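Local atomic coordinates of arginine decarboxylase (Campylobacter jejuni subsp. jejuni, PDB entry 3NZP), a protein that probably catalyses the pyridoxal phosphate-dependent decarboxylation of arginine to agmatine, a step in the biosynthesis of spermidine and other polyamines. Residues 277-282 against 458-463; 53-58 against 327-332; 438-443 against 474-479; 14-19 against 466-471. All blocks are in the same frame, centred on the assembly; numbering follows the deposited sequence.

Contact 1 (277-282 against 458-463); sequences VEYSQF and QNFPIM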
# COMPACT_ATOMS: atom_id res chain seq x y z
N VAL B 277 -11.92 -12.51 10.40
CA VAL B 277 -13.07 -11.61 10.52
C VAL B 277 -14.01 -11.86 9.35
O VAL B 277 -13.56 -12.14 8.24
CB VAL B 277 -12.61 -10.13 10.51
CG1 VAL B 277 -13.79 -9.21 10.23
CG2 VAL B 277 -11.98 -9.77 11.85
N GLU B 278 -15.32 -11.78 9.58
CA GLU B 278 -16.26 -11.99 8.49
C GLU B 278 -16.46 -10.71 7.68
O GLU B 278 -17.07 -9.76 8.17
CB GLU B 278 -17.61 -12.47 9.02
CG GLU B 278 -18.55 -12.84 7.89
CD GLU B 278 -17.93 -13.89 6.97
OE1 GLU B 278 -17.66 -15.01 7.46
OE2 GLU B 278 -17.70 -13.58 5.78
N TYR B 279 -15.96 -10.69 6.45
CA TYR B 279 -16.04 -9.52 5.58
C TYR B 279 -17.09 -9.68 4.48
O TYR B 279 -17.55 -8.71 3.88
CB TYR B 279 -14.67 -9.26 4.94
CG TYR B 279 -13.63 -8.68 5.88
CD1 TYR B 279 -13.62 -7.32 6.18
CD2 TYR B 279 -12.64 -9.48 6.45
CE1 TYR B 279 -12.66 -6.77 7.01
CE2 TYR B 279 -11.66 -8.93 7.29
CZ TYR B 279 -11.68 -7.57 7.56
OH TYR B 279 -10.72 -6.99 8.38
N SER B 280 -17.45 -10.93 4.22
CA SER B 280 -18.42 -11.25 3.20
C SER B 280 -19.79 -10.63 3.46
O SER B 280 -20.31 -10.71 4.57
CB SER B 280 -18.58 -12.75 3.09
OG SER B 280 -19.75 -13.04 2.37
N GLN B 281 -20.37 -10.03 2.42
CA GLN B 281 -21.71 -9.41 2.51
C GLN B 281 -22.63 -10.03 1.46
O GLN B 281 -23.69 -9.49 1.16
CB GLN B 281 -21.63 -7.90 2.30
CG GLN B 281 -21.32 -7.46 0.87
CD GLN B 281 -21.35 -5.94 0.69
OE1 GLN B 281 -22.30 -5.28 1.11
NE2 GLN B 281 -20.31 -5.40 0.06
N PHE B 282 -22.20 -11.17 0.92
CA PHE B 282 -22.96 -11.89 -0.09
C PHE B 282 -23.23 -13.32 0.36
O PHE B 282 -22.33 -14.04 0.80
CB PHE B 282 -22.20 -11.89 -1.42
CG PHE B 282 -22.06 -10.53 -2.03
CD1 PHE B 282 -23.16 -9.91 -2.62
CD2 PHE B 282 -20.85 -9.86 -1.99
CE1 PHE B 282 -23.05 -8.63 -3.16
CE2 PHE B 282 -20.73 -8.57 -2.53
CZ PHE B 282 -21.84 -7.96 -3.11
N GLN B 458 -8.79 -8.42 -0.32
CA GLN B 458 -9.58 -7.81 0.77
C GLN B 458 -10.75 -6.92 0.31
O GLN B 458 -10.55 -5.87 -0.29
CB GLN B 458 -8.67 -7.00 1.71
CG GLN B 458 -9.32 -6.68 3.03
CD GLN B 458 -9.87 -7.93 3.68
OE1 GLN B 458 -9.11 -8.83 4.08
NE2 GLN B 458 -11.19 -8.01 3.76
N ASN B 459 -11.97 -7.35 0.61
CA ASN B 459 -13.15 -6.59 0.22
C ASN B 459 -13.92 -6.14 1.45
O ASN B 459 -14.15 -6.93 2.37
CB ASN B 459 -14.06 -7.44 -0.67
CG ASN B 459 -14.31 -6.80 -2.04
OD1 ASN B 459 -13.57 -7.04 -3.01
ND2 ASN B 459 -15.34 -5.94 -2.11
N PHE B 460 -14.31 -4.87 1.48
CA PHE B 460 -15.05 -4.37 2.63
C PHE B 460 -16.51 -4.19 2.31
O PHE B 460 -16.87 -3.71 1.23
CB PHE B 460 -14.49 -3.04 3.11
CG PHE B 460 -13.04 -3.09 3.46
CD1 PHE B 460 -12.07 -2.93 2.47
CD2 PHE B 460 -12.64 -3.34 4.76
CE1 PHE B 460 -10.72 -3.02 2.79
CE2 PHE B 460 -11.29 -3.44 5.09
CZ PHE B 460 -10.33 -3.28 4.10
N PRO B 461 -17.39 -4.56 3.24
CA PRO B 461 -18.81 -4.40 2.98
C PRO B 461 -19.14 -2.96 2.66
O PRO B 461 -18.61 -2.03 3.27
CB PRO B 461 -19.47 -4.89 4.26
CG PRO B 461 -18.41 -4.68 5.31
CD PRO B 461 -17.16 -5.11 4.59
N ILE B 462 -20.03 -2.77 1.68
CA ILE B 462 -20.43 -1.43 1.25
C ILE B 462 -21.95 -1.30 1.16
O ILE B 462 -22.58 -2.09 0.48
CB ILE B 462 -19.82 -1.12 -0.12
CG1 ILE B 462 -18.30 -1.16 -0.01
CG2 ILE B 462 -20.31 0.21 -0.62
CD1 ILE B 462 -17.58 -1.09 -1.33
N MSE B 463 -22.52 -0.31 1.84
CA MSE B 463 -23.96 -0.10 1.80
C MSE B 463 -24.31 1.36 2.08
O MSE B 463 -23.62 2.03 2.86
CB MSE B 463 -24.68 -0.96 2.83
CG MSE B 463 -24.47 -0.48 4.25
SE MSE B 463 -25.47 -1.53 5.51
CE MSE B 463 -27.25 -0.91 5.07

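Contact 2 (53-58 against 327-332); sequences HLIQKQ and ANHAVL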
# COMPACT_ATOMS: atom_id res chain seq x y z
N HIS B 53 -17.89 1.82 21.56
CA HIS B 53 -18.78 0.76 22.01
C HIS B 53 -18.51 -0.56 21.29
O HIS B 53 -18.48 -1.62 21.91
CB HIS B 53 -20.24 1.17 21.83
CG HIS B 53 -21.20 0.02 21.94
ND1 HIS B 53 -21.84 -0.52 20.85
CD2 HIS B 53 -21.59 -0.71 23.01
CE1 HIS B 53 -22.59 -1.54 21.24
NE2 HIS B 53 -22.46 -1.67 22.55
N LEU B 54 -18.33 -0.49 19.98
CA LEU B 54 -18.07 -1.69 19.19
C LEU B 54 -16.80 -2.37 19.69
O LEU B 54 -16.72 -3.60 19.77
CB LEU B 54 -17.92 -1.32 17.71
CG LEU B 54 -19.17 -1.49 16.84
CD1 LEU B 54 -20.39 -1.11 17.62
CD2 LEU B 54 -19.05 -0.63 15.58
N ILE B 55 -15.81 -1.56 20.06
CA ILE B 55 -14.55 -2.08 20.56
C ILE B 55 -14.82 -2.89 21.82
O ILE B 55 -14.29 -3.98 21.99
CB ILE B 55 -13.56 -0.95 20.87
CG1 ILE B 55 -13.38 -0.08 19.64
CG2 ILE B 55 -12.20 -1.52 21.23
CD1 ILE B 55 -12.43 1.04 19.85
N GLN B 56 -15.66 -2.33 22.69
CA GLN B 56 -16.02 -3.01 23.93
C GLN B 56 -16.72 -4.33 23.59
O GLN B 56 -16.30 -5.40 24.05
CB GLN B 56 -16.94 -2.12 24.75
CG GLN B 56 -17.48 -2.74 26.02
CD GLN B 56 -18.37 -1.77 26.76
OE1 GLN B 56 -17.89 -0.92 27.51
NE2 GLN B 56 -19.68 -1.87 26.53
N LYS B 57 -17.78 -4.26 22.79
CA LYS B 57 -18.48 -5.46 22.39
C LYS B 57 -17.49 -6.54 21.98
O LYS B 57 -17.58 -7.68 22.41
CB LYS B 57 -19.39 -5.17 21.21
CG LYS B 57 -20.84 -5.04 21.56
CD LYS B 57 -21.48 -6.40 21.68
CE LYS B 57 -22.97 -6.31 21.40
NZ LYS B 57 -23.28 -5.79 20.01
N GLN B 58 -16.52 -6.16 21.16
CA GLN B 58 -15.54 -7.13 20.70
C GLN B 58 -14.70 -7.75 21.78
O GLN B 58 -14.45 -8.95 21.76
CB GLN B 58 -14.65 -6.50 19.64
CG GLN B 58 -15.39 -6.37 18.34
CD GLN B 58 -15.73 -7.72 17.77
OE1 GLN B 58 -14.85 -8.44 17.32
NE2 GLN B 58 -17.01 -8.08 17.81
N ALA B 327 -11.39 -4.51 13.70
CA ALA B 327 -12.10 -4.37 12.44
C ALA B 327 -13.37 -3.50 12.38
O ALA B 327 -13.38 -2.48 11.70
CB ALA B 327 -12.40 -5.75 11.88
N ASN B 328 -14.44 -3.89 13.07
CA ASN B 328 -15.71 -3.15 13.01
C ASN B 328 -15.83 -1.81 13.74
O ASN B 328 -16.81 -1.11 13.57
CB ASN B 328 -16.86 -4.02 13.53
CG ASN B 328 -16.85 -4.18 15.05
OD1 ASN B 328 -17.85 -4.58 15.66
ND2 ASN B 328 -15.72 -3.86 15.67
N HIS B 329 -14.84 -1.45 14.54
CA HIS B 329 -14.96 -0.21 15.29
C HIS B 329 -15.04 1.05 14.43
O HIS B 329 -15.58 2.07 14.87
CB HIS B 329 -13.81 -0.08 16.28
CG HIS B 329 -12.65 0.72 15.77
ND1 HIS B 329 -11.59 0.16 15.09
CD2 HIS B 329 -12.40 2.05 15.83
CE1 HIS B 329 -10.74 1.10 14.75
NE2 HIS B 329 -11.20 2.26 15.19
N ALA B 330 -14.51 0.98 13.21
CA ALA B 330 -14.48 2.14 12.32
C ALA B 330 -15.27 2.02 11.02
O ALA B 330 -15.21 1.01 10.32
CB ALA B 330 -13.05 2.47 11.98
N VAL B 331 -15.99 3.09 10.70
CA VAL B 331 -16.78 3.12 9.48
C VAL B 331 -16.30 4.31 8.66
O VAL B 331 -16.15 5.41 9.20
CB VAL B 331 -18.27 3.29 9.77
CG1 VAL B 331 -19.05 3.24 8.47
CG2 VAL B 331 -18.74 2.20 10.72
N LEU B 332 -16.07 4.09 7.37
CA LEU B 332 -15.62 5.16 6.49
C LEU B 332 -16.80 5.63 5.65
O LEU B 332 -17.23 4.94 4.73
CB LEU B 332 -14.51 4.65 5.57
CG LEU B 332 -13.70 5.69 4.78
CD1 LEU B 332 -14.46 6.12 3.55
CD2 LEU B 332 -13.40 6.87 5.68

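Contact 3 (438-443 against 474-479); sequences ERYLVN and RSASIW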
# COMPACT_ATOMS: atom_id res chain seq x y z
N GLU B 438 -24.75 2.29 -13.43
CA GLU B 438 -24.11 3.58 -13.15
C GLU B 438 -22.85 3.44 -12.30
O GLU B 438 -22.71 2.50 -11.52
CB GLU B 438 -25.09 4.51 -12.44
CG GLU B 438 -26.34 4.82 -13.24
CD GLU B 438 -27.25 5.78 -12.53
OE1 GLU B 438 -27.60 5.51 -11.36
OE2 GLU B 438 -27.62 6.81 -13.14
N ARG B 439 -21.94 4.39 -12.46
CA ARG B 439 -20.69 4.42 -11.72
C ARG B 439 -20.77 5.58 -10.74
O ARG B 439 -20.79 6.74 -11.16
CB ARG B 439 -19.52 4.65 -12.67
CG ARG B 439 -19.16 3.43 -13.50
CD ARG B 439 -19.44 3.58 -14.98
NE ARG B 439 -18.24 3.28 -15.76
CZ ARG B 439 -18.23 2.81 -17.01
NH1 ARG B 439 -19.38 2.58 -17.65
NH2 ARG B 439 -17.08 2.59 -17.62
N TYR B 440 -20.83 5.27 -9.44
CA TYR B 440 -20.93 6.29 -8.40
C TYR B 440 -19.56 6.78 -7.96
O TYR B 440 -18.75 6.01 -7.46
CB TYR B 440 -21.68 5.76 -7.18
CG TYR B 440 -23.12 5.35 -7.45
CD1 TYR B 440 -23.42 4.30 -8.31
CD2 TYR B 440 -24.18 6.02 -6.82
CE1 TYR B 440 -24.74 3.91 -8.54
CE2 TYR B 440 -25.50 5.64 -7.04
CZ TYR B 440 -25.77 4.58 -7.91
OH TYR B 440 -27.07 4.19 -8.12
N LEU B 441 -19.33 8.07 -8.15
CA LEU B 441 -18.07 8.71 -7.78
C LEU B 441 -18.15 9.12 -6.31
O LEU B 441 -18.90 10.03 -5.96
CB LEU B 441 -17.86 9.93 -8.66
CG LEU B 441 -16.56 10.70 -8.42
CD1 LEU B 441 -15.40 9.88 -8.93
CD2 LEU B 441 -16.63 12.05 -9.12
N VAL B 442 -17.38 8.45 -5.46
CA VAL B 442 -17.39 8.75 -4.02
C VAL B 442 -16.22 9.62 -3.61
O VAL B 442 -15.08 9.39 -4.02
CB VAL B 442 -17.33 7.47 -3.16
CG1 VAL B 442 -18.10 7.68 -1.87
CG2 VAL B 442 -17.87 6.29 -3.93
N ASN B 443 -16.51 10.61 -2.78
CA ASN B 443 -15.51 11.54 -2.30
C ASN B 443 -14.57 10.92 -1.28
O ASN B 443 -14.69 11.18 -0.08
CB ASN B 443 -16.20 12.76 -1.67
CG ASN B 443 -15.25 13.92 -1.45
OD1 ASN B 443 -15.62 14.92 -0.84
ND2 ASN B 443 -14.01 13.79 -1.95
N ARG B 474 -29.94 -0.23 -9.43
CA ARG B 474 -28.84 0.21 -10.28
C ARG B 474 -27.58 -0.61 -10.05
O ARG B 474 -26.93 -0.45 -9.02
CB ARG B 474 -28.54 1.68 -9.99
CG ARG B 474 -29.54 2.67 -10.57
CD ARG B 474 -29.36 2.78 -12.07
NE ARG B 474 -30.13 3.87 -12.64
CZ ARG B 474 -30.04 4.27 -13.91
NH1 ARG B 474 -30.79 5.28 -14.35
NH2 ARG B 474 -29.21 3.65 -14.74
N SER B 475 -27.24 -1.47 -10.99
CA SER B 475 -26.03 -2.27 -10.85
C SER B 475 -24.87 -1.27 -10.84
O SER B 475 -24.46 -0.77 -11.89
CB SER B 475 -25.88 -3.26 -12.01
OG SER B 475 -25.76 -2.58 -13.25
N ALA B 476 -24.35 -0.99 -9.66
CA ALA B 476 -23.29 -0.01 -9.51
C ALA B 476 -21.85 -0.52 -9.40
O ALA B 476 -21.60 -1.70 -9.14
CB ALA B 476 -23.60 0.88 -8.31
N SER B 477 -20.91 0.39 -9.62
CA SER B 477 -19.49 0.09 -9.51
C SER B 477 -18.87 1.40 -9.07
O SER B 477 -18.43 2.20 -9.90
CB SER B 477 -18.92 -0.37 -10.85
OG SER B 477 -19.24 0.56 -11.87
N ILE B 478 -18.86 1.63 -7.76
CA ILE B 478 -18.33 2.86 -7.18
C ILE B 478 -16.83 3.06 -7.32
O ILE B 478 -16.05 2.16 -7.07
CB ILE B 478 -18.66 2.94 -5.67
CG1 ILE B 478 -18.02 1.78 -4.92
CG2 ILE B 478 -20.17 2.85 -5.45
CD1 ILE B 478 -18.43 1.74 -3.46
N TRP B 479 -16.44 4.27 -7.72
CA TRP B 479 -15.03 4.59 -7.86
C TRP B 479 -14.69 5.91 -7.18
O TRP B 479 -15.54 6.80 -7.08
CB TRP B 479 -14.62 4.61 -9.34
CG TRP B 479 -15.40 5.51 -10.22
CD1 TRP B 479 -15.83 6.78 -9.93
CD2 TRP B 479 -15.75 5.27 -11.59
NE1 TRP B 479 -16.41 7.35 -11.04
CE2 TRP B 479 -16.38 6.45 -12.07
CE3 TRP B 479 -15.59 4.19 -12.46
CZ2 TRP B 479 -16.84 6.57 -13.39
CZ3 TRP B 479 -16.05 4.31 -13.77
CH2 TRP B 479 -16.67 5.49 -14.22

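Contact 4 (14-19 against 466-471); sequences FIIKNG and DRLDEE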
# COMPACT_ATOMS: atom_id res chain seq x y z
N PHE B 14 -24.76 -3.86 13.87
CA PHE B 14 -25.39 -2.87 13.01
C PHE B 14 -26.78 -3.34 12.64
O PHE B 14 -26.99 -4.51 12.33
CB PHE B 14 -24.59 -2.65 11.73
CG PHE B 14 -23.20 -2.16 11.97
CD1 PHE B 14 -22.12 -3.04 12.00
CD2 PHE B 14 -22.96 -0.81 12.19
CE1 PHE B 14 -20.83 -2.58 12.24
CE2 PHE B 14 -21.67 -0.34 12.43
CZ PHE B 14 -20.61 -1.23 12.46
N ILE B 15 -27.75 -2.43 12.67
CA ILE B 15 -29.11 -2.78 12.32
C ILE B 15 -29.75 -1.68 11.48
O ILE B 15 -29.39 -0.50 11.59
CB ILE B 15 -29.96 -3.01 13.58
CG1 ILE B 15 -31.30 -3.66 13.20
CG2 ILE B 15 -30.22 -1.69 14.29
CD1 ILE B 15 -32.18 -4.00 14.39
N ILE B 16 -30.70 -2.07 10.64
CA ILE B 16 -31.39 -1.12 9.78
C ILE B 16 -32.71 -0.69 10.43
O ILE B 16 -33.55 -1.52 10.76
CB ILE B 16 -31.70 -1.72 8.40
CG1 ILE B 16 -30.41 -2.23 7.75
CG2 ILE B 16 -32.34 -0.66 7.53
CD1 ILE B 16 -30.61 -2.87 6.38
N LYS B 17 -32.88 0.62 10.60
CA LYS B 17 -34.08 1.16 11.23
C LYS B 17 -35.06 1.75 10.23
O LYS B 17 -35.64 1.04 9.41
CB LYS B 17 -33.70 2.23 12.24
CG LYS B 17 -34.65 2.34 13.42
CD LYS B 17 -34.64 1.05 14.25
CE LYS B 17 -35.43 1.20 15.55
NZ LYS B 17 -34.94 2.33 16.41
N ASN B 18 -35.24 3.06 10.31
CA ASN B 18 -36.16 3.74 9.40
C ASN B 18 -35.51 3.91 8.06
O ASN B 18 -35.27 5.04 7.63
CB ASN B 18 -36.53 5.10 9.96
CG ASN B 18 -36.85 5.04 11.42
OD1 ASN B 18 -37.73 4.29 11.85
ND2 ASN B 18 -36.12 5.82 12.22
N GLY B 19 -35.23 2.80 7.39
CA GLY B 19 -34.60 2.87 6.09
C GLY B 19 -33.16 3.37 6.17
O GLY B 19 -32.59 3.77 5.16
N ASP B 466 -28.67 5.40 4.18
CA ASP B 466 -30.11 5.56 4.31
C ASP B 466 -30.79 5.12 3.02
O ASP B 466 -30.14 4.60 2.10
CB ASP B 466 -30.44 7.03 4.59
CG ASP B 466 -30.18 7.93 3.39
OD1 ASP B 466 -30.39 9.16 3.50
OD2 ASP B 466 -29.75 7.41 2.33
N ARG B 467 -32.10 5.35 2.96
CA ARG B 467 -32.90 4.99 1.80
C ARG B 467 -32.93 3.46 1.64
O ARG B 467 -33.09 2.93 0.54
CB ARG B 467 -32.30 5.64 0.55
CG ARG B 467 -33.34 6.12 -0.44
CD ARG B 467 -32.67 6.70 -1.66
NE ARG B 467 -31.83 7.84 -1.31
CZ ARG B 467 -32.21 9.11 -1.39
NH1 ARG B 467 -31.36 10.08 -1.03
NH2 ARG B 467 -33.42 9.41 -1.86
N LEU B 468 -32.79 2.76 2.77
CA LEU B 468 -32.78 1.30 2.80
C LEU B 468 -34.17 0.68 2.73
O LEU B 468 -34.32 -0.49 2.37
CB LEU B 468 -32.07 0.82 4.07
CG LEU B 468 -30.58 1.16 4.09
CD1 LEU B 468 -30.00 0.96 5.49
CD2 LEU B 468 -29.86 0.30 3.05
N ASP B 469 -35.18 1.47 3.11
CA ASP B 469 -36.56 1.01 3.07
C ASP B 469 -37.01 0.86 1.61
O ASP B 469 -38.04 0.25 1.32
CB ASP B 469 -37.45 2.02 3.82
CG ASP B 469 -37.24 3.45 3.35
OD1 ASP B 469 -37.68 4.38 4.07
OD2 ASP B 469 -36.64 3.67 2.27
N GLU B 470 -36.21 1.41 0.70
CA GLU B 470 -36.47 1.35 -0.74
C GLU B 470 -35.56 0.32 -1.39
O GLU B 470 -34.46 0.08 -0.91
CB GLU B 470 -36.21 2.70 -1.39
CG GLU B 470 -37.10 3.81 -0.89
CD GLU B 470 -36.59 5.18 -1.27
OE1 GLU B 470 -36.32 5.41 -2.47
OE2 GLU B 470 -36.47 6.03 -0.36
N GLU B 471 -36.02 -0.27 -2.48
CA GLU B 471 -35.24 -1.29 -3.18
C GLU B 471 -34.33 -0.66 -4.24
O GLU B 471 -34.80 -0.00 -5.16
CB GLU B 471 -36.20 -2.28 -3.85
CG GLU B 471 -35.55 -3.44 -4.58
CD GLU B 471 -34.92 -4.45 -3.65
OE1 GLU B 471 -35.57 -4.85 -2.65
OE2 GLU B 471 -33.78 -4.86 -3.91

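Contact 1 (277-282 against 458-463)
Tyr279 meets Phe460 with their CA atoms 6.0 Å apart, and Gln281 meets Pro461 in the same way as loop 277-282 passes the chain leading into strand 462-464. The Tyr279 ring carries the contact. Over the centre of one face stands Gln458 NE2, 3.2 Å above the ring plane of Tyr279; the bend at chi2 of Gln458 (52°) turns its CD back toward the ring. Amide and ring planes are 52° apart, so the amide is tilted rather than laid flat. Val277 CG1 packs on the opposite face, toward the rim. Phe460 lies alongside, pointing the same way with its ring plane turned 88°; its CE2 is 4.1 Å from Tyr279 CE1. Pro461 CD lies at the edge, near the ring plane, 4.5 Å from Tyr279 CD1. Further along, the extended Gln281 chain brings its CD within 4.2 Å of Pro461 CB. Tyr279 OH is hydrogen-bonded to Arg323, a residue of the pyridoxal phosphate site, which makes the tyrosine a second-shell residue. Here the loop after barrel strand 268-272 packs against the approach to strand 462-464 of the beta domain, in the barrel-plus-beta-domain architecture of fold-type III decarboxylases.

Contact 2 (53-58 against 327-332)
Leu54, on helix 52-72, reaches from its backbone to the bend 327-329 that precedes strand 330-341, and its CB, CG and CD2 branch each meet Asn328. CB is about equally far from both ends of the Asn328 amide, 3.9 Å from Asn328 OD1, and also faces His329 CA at 4.0 Å. Beyond it, Leu54 CG comes within 3.6 Å of the same Asn328 OD1. The CD2 branch then leaves the amide for the backbone and ends against Asn328 O. Asn328 CG sits between backbone N and carbonyl carbon (chi1 75°), on a CB that points toward the helix. One turn on, Gln58 CG touches the other end of that amide, 3.7 Å from Asn328 ND2. Ile55 runs side by side with His329 and packs its CG1 on His329 CB at 3.4 Å. The imidazole itself is held from outside: ND1 by Ala326 O, NE2 by Arg50. No hydrogen bond links the two segments, so the joint depends on aliphatic carbons set against the buried Asn328 amide and carbonyl and the base of the His329 side chain. Around it, strand 330-341 pairs antiparallel with strand 47-50, which leads directly into helix 52-72, while helix 91-100 meets Ile55 and His329 through Phe93, and helix 323-326 adjoins Gln58.

Contact 3 (438-443 against 474-479)
Arg439 lies over one face of the Trp479 indole, with its CB 3.4 Å from the centroid of the six-membered ring and 15° off the normal, a CH-pi contact. The two residues belong to a short parallel pairing of strand 438-442 with strand 479-480 in the mixed sheet of the beta domain. The guanidinium does not stack on the indole: the planes stand 64° apart. Leu441 CD1 meets the indole at its edge, and Phe204 of the second subunit joins it edge-to-face, so this junction belongs partly to the dimer interface. A second flat pair closes the other end. There the Glu438 chain is extended, CD anti at chi2, and its carboxylate is stacked on the Arg474 guanidinium, planes 11° apart, with Glu438 OE1 3.3 Å from Arg474 NE. The oxygen stands well out of the guanidinium plane, which makes this a bridge of charges alone; Arg474 NH1 has a second anionic partner in Asp501. Between the ends, the Tyr440 ring rests obliquely against Ala476 CB, its OH hydrogen-bonded to His500 O, and Tyr440 CB packs on Ile478 CG2 at 3.7 Å. The backbone bonds at Glu438 are weak, whereas Trp479 is gripped twice: its N by Tyr440 O at 2.9 Å, its O by Val442 N at 3.0 Å. That same Trp479 O also takes a CA-H...O contact from Leu441 CA at 3.2 Å.

Contact 4 (14-19 against 466-471)
Gly19, in the turn of the small antiparallel hairpin formed by strands 14-16 and 21-23, is caught by loop 466-471 of the beta domain. The hairpin bend contains an inverse gamma turn centred on Asn18, with a weak hydrogen bond from Gly19 N to Lys17 O; at Gly19 the backbone then takes a left-handed helical conformation. The Gly19 carbonyl meets the loop. Leu468 N donates to Gly19 O over 2.6 Å, a length not to be read as unusual strength; the bond is nearly straight at the hydrogen (168°), although the donor is tilted 30° from the carbonyl plane. Two further groups gather round this oxygen without an equal claim: Arg467 N is near but poorly angled, and Asp466 CA makes a CA-H...O contact with Gly19 O at 3.2 Å. Gly19 CA also lies 3.3 Å from Asp469 N and 3.7 Å from Asp469 CB. Away from the turn, Arg467 is tied by a salt bridge to Glu507. Leu468 supplies the apolar half of the joint: its CB points toward the hairpin and CG is anti to the carbonyl carbon (chi1 -66°), and Val21, Tyr4 and the selenomethionine Met463 also touch it. One backbone bond flanked by one apolar pair thus fastens an N-terminal hairpin to a distant loop. In that pair Ile16 and Leu468 cross at about a right angle, with Ile16 CG2 3.5 Å from Leu468 CD1.

Contacts 1 and 2 lie where the barrel meets the beta domain; contacts 3 and 4 lie farther out. Contact 4 closes the longest loop, and contacts 1 and 2 both lie nested within it; contact 3 follows contact 2 in series and crosses contacts 1 and 4. Contacts 1, 2 and 3 all reach the mixed sheet, where strands 330-341 and 438-442 are neighbours. Contacts 1 and 2, with centres 15 Å apart, touch through Val277 and Ala327; contact 1 meets contact 3 through Ile462 and Ile478. One sheet thus links the cofactor barrel to the dimer-facing edge, and contact 4 attaches the N-terminal hairpin beside it, through Met463 of contact 1 and through Phe14, which packs on Leu54 of contact 2.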